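Local coordinates for protein PTS system fructose-specific EIIB component (Bacillus subtilis, PDB 1BLE) that receives a phosphoryl group from its EIIA partner on a histidine and passes it to fructose as the sugar is taken up into the cell, at residues P87-V91 with A130-L134. Residues are numbered along the deposited sequence; the frame is centred on the assembly and turned at random.
Sequences PSDIV and AFETL
Ser88 and Ala130 bring the two backbones closest, with Ser88 CA 5.4 Å from Ala130 CA, and one turn later Val91 CA is 6.8 Å from Leu134 CA. Segments 87-91 and 130-134 therefore advance in the same general sense and spread apart slightly. At the close end stands the small side chain of Ala130, whose CB points across and lies 3.9 Å from Pro87 CB; Ser88 OG comes up beside the same methyl group. Pro87 also meets Phe131. Its CG sits over one face of the ring, 3.4 Å from the centroid of Phe131 and 19° from the normal, a CH-pi contact displaced toward the CZ and CE1 rim. Phe131 CB does not point straight at the proline; with chi1 at -85° CG lies beside the backbone N, and the ring extends back to Pro87.

This is a worked example of how neighbouring helices of an open alpha/beta fold settle on a largely parallel sheet. Helix 88-94 belongs to the crossover from strand 79-84 to strand 102-107, and helix 125-136 to the next connection, reaching strand 140-143. Ile9 of the central strand 3-10 touches Pro87, Ile90 and Phe131, while Leu141 of strand 140-143 lies against Phe131 and Leu134.

Leu134 divides its two methyls between residues of segment 87-91. CD1, anti to CA (chi2 173°), comes within 3.9 Å of Pro87 CB. The other branch meets Val91, with Leu134 CD2 3.7 Å from Val91 CG2, and more loosely Ile90, whose side chain crosses that of Leu134 at about a right angle. On the partly exposed side, Val91 CG2 also packs against Thr133 CG2 at 3.9 Å, while Thr133 OG1 hydrogen-bonds to Lys129 O within its own helix.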
ATOM      1  N   PRO A  87      20.656   9.960 -10.619  1.00 54.91           N
ATOM      2  CA  PRO A  87      21.592  10.739  -9.781  1.00 53.19           C
ATOM      3  C   PRO A  87      21.208  12.233  -9.489  1.00 54.30           C
ATOM      4  O   PRO A  87      21.791  12.872  -8.598  1.00 56.64           O
ATOM      5  CB  PRO A  87      22.894  10.662 -10.567  1.00 49.37           C
ATOM      6  CG  PRO A  87      22.653   9.573 -11.588  1.00 53.22           C
ATOM      7  CD  PRO A  87      21.239   9.700 -11.939  1.00 52.87           C
ATOM      8  N   SER A  88      20.222  12.792 -10.184  1.00 50.91           N
ATOM      9  CA  SER A  88      19.863  14.172  -9.933  1.00 50.29           C
ATOM     10  C   SER A  88      19.074  14.318  -8.648  1.00 51.65           C
ATOM     11  O   SER A  88      19.283  15.251  -7.880  1.00 54.81           O
ATOM     12  CB  SER A  88      19.084  14.717 -11.106  1.00 50.42           C
ATOM     13  OG  SER A  88      19.740  14.343 -12.301  1.00 49.62           O
ATOM     14  N   ASP A  89      18.131  13.425  -8.415  1.00 52.94           N
ATOM     15  CA  ASP A  89      17.364  13.498  -7.196  1.00 51.03           C
ATOM     16  C   ASP A  89      18.322  13.291  -6.003  1.00 50.69           C
ATOM     17  O   ASP A  89      18.003  13.720  -4.911  1.00 50.99           O
ATOM     18  CB  ASP A  89      16.282  12.421  -7.192  1.00 53.40           C
ATOM     19  CG  ASP A  89      15.212  12.646  -8.232  1.00 54.02           C
ATOM     20  OD1 ASP A  89      14.683  13.767  -8.307  1.00 61.59           O
ATOM     21  OD2 ASP A  89      14.853  11.679  -8.935  1.00 53.95           O
ATOM     22  N   ILE A  90      19.465  12.619  -6.188  1.00 49.80           N
ATOM     23  CA  ILE A  90      20.398  12.420  -5.067  1.00 50.58           C
ATOM     24  C   ILE A  90      21.052  13.753  -4.772  1.00 53.72           C
ATOM     25  O   ILE A  90      21.293  14.104  -3.623  1.00 53.52           O
ATOM     26  CB  ILE A  90      21.512  11.419  -5.351  1.00 48.00           C
ATOM     27  CG1 ILE A  90      20.954  10.022  -5.640  1.00 47.34           C
ATOM     28  CG2 ILE A  90      22.365  11.318  -4.133  1.00 48.36           C
ATOM     29  CD1 ILE A  90      22.023   8.926  -5.697  1.00 43.96           C
ATOM     30  N   VAL A  91      21.340  14.485  -5.843  1.00 58.74           N
ATOM     31  CA  VAL A  91      21.925  15.827  -5.761  1.00 58.83           C
ATOM     32  C   VAL A  91      20.856  16.717  -5.111  1.00 58.14           C
ATOM     33  O   VAL A  91      21.129  17.333  -4.086  1.00 59.51           O
ATOM     34  CB  VAL A  91      22.341  16.351  -7.183  1.00 58.56           C
ATOM     35  CG1 VAL A  91      22.305  17.882  -7.235  1.00 58.82           C
ATOM     36  CG2 VAL A  91      23.731  15.796  -7.568  1.00 53.89           C
ATOM     37  N   ALA A 130      25.166  15.122 -13.268  1.00 65.34           N
ATOM     38  CA  ALA A 130      24.865  14.778 -11.869  1.00 66.12           C
ATOM     39  C   ALA A 130      25.845  13.790 -11.224  1.00 67.29           C
ATOM     40  O   ALA A 130      26.160  13.914 -10.017  1.00 67.28           O
ATOM     41  CB  ALA A 130      23.436  14.308 -11.723  1.00 64.22           C
ATOM     42  N   PHE A 131      26.304  12.799 -12.000  1.00 65.07           N
ATOM     43  CA  PHE A 131      27.298  11.864 -11.492  1.00 65.42           C
ATOM     44  C   PHE A 131      28.571  12.702 -11.239  1.00 68.56           C
ATOM     45  O   PHE A 131      29.306  12.432 -10.280  1.00 69.95           O
ATOM     46  CB  PHE A 131      27.589  10.737 -12.485  1.00 62.51           C
ATOM     47  CG  PHE A 131      26.636   9.564 -12.396  1.00 62.83           C
ATOM     48  CD1 PHE A 131      26.347   8.962 -11.170  1.00 62.93           C
ATOM     49  CD2 PHE A 131      26.045   9.030 -13.554  1.00 60.32           C
ATOM     50  CE1 PHE A 131      25.488   7.851 -11.106  1.00 62.45           C
ATOM     51  CE2 PHE A 131      25.191   7.931 -13.499  1.00 56.48           C
ATOM     52  CZ  PHE A 131      24.911   7.340 -12.283  1.00 59.79           C
ATOM     53  N   GLU A 132      28.830  13.717 -12.084  1.00 69.99           N
ATOM     54  CA  GLU A 132      30.001  14.595 -11.897  1.00 70.81           C
ATOM     55  C   GLU A 132      29.808  15.312 -10.561  1.00 68.40           C
ATOM     56  O   GLU A 132      30.529  15.041  -9.585  1.00 69.06           O
ATOM     57  CB  GLU A 132      30.139  15.647 -13.017  1.00 76.59           C
ATOM     58  CG  GLU A 132      30.269  15.120 -14.470  1.00 84.03           C
ATOM     59  CD  GLU A 132      31.662  14.570 -14.850  1.00 88.95           C
ATOM     60  OE1 GLU A 132      32.410  14.080 -13.961  1.00 91.01           O
ATOM     61  OE2 GLU A 132      31.992  14.601 -16.068  1.00 90.84           O
ATOM     62  N   THR A 133      28.790  16.170 -10.503  1.00 62.35           N
ATOM     63  CA  THR A 133      28.467  16.902  -9.277  1.00 61.06           C
ATOM     64  C   THR A 133      28.598  16.047  -7.994  1.00 62.05           C
ATOM     65  O   THR A 133      28.870  16.556  -6.922  1.00 60.26           O
ATOM     66  CB  THR A 133      27.013  17.376  -9.310  1.00 59.53           C
ATOM     67  OG1 THR A 133      26.756  18.114 -10.511  1.00 58.78           O
ATOM     68  CG2 THR A 133      26.691  18.207  -8.092  1.00 55.81           C
ATOM     69  N   LEU A 134      28.327  14.752  -8.114  1.00 65.69           N
ATOM     70  CA  LEU A 134      28.367  13.845  -6.980  1.00 69.61           C
ATOM     71  C   LEU A 134      29.762  13.527  -6.540  1.00 73.69           C
ATOM     72  O   LEU A 134      29.992  13.186  -5.372  1.00 73.40           O
ATOM     73  CB  LEU A 134      27.613  12.567  -7.300  1.00 67.65           C
ATOM     74  CG  LEU A 134      26.116  12.783  -7.292  1.00 65.38           C
ATOM     75  CD1 LEU A 134      25.438  11.533  -7.783  1.00 63.80           C
ATOM     76  CD2 LEU A 134      25.692  13.159  -5.884  1.00 63.84           C
TER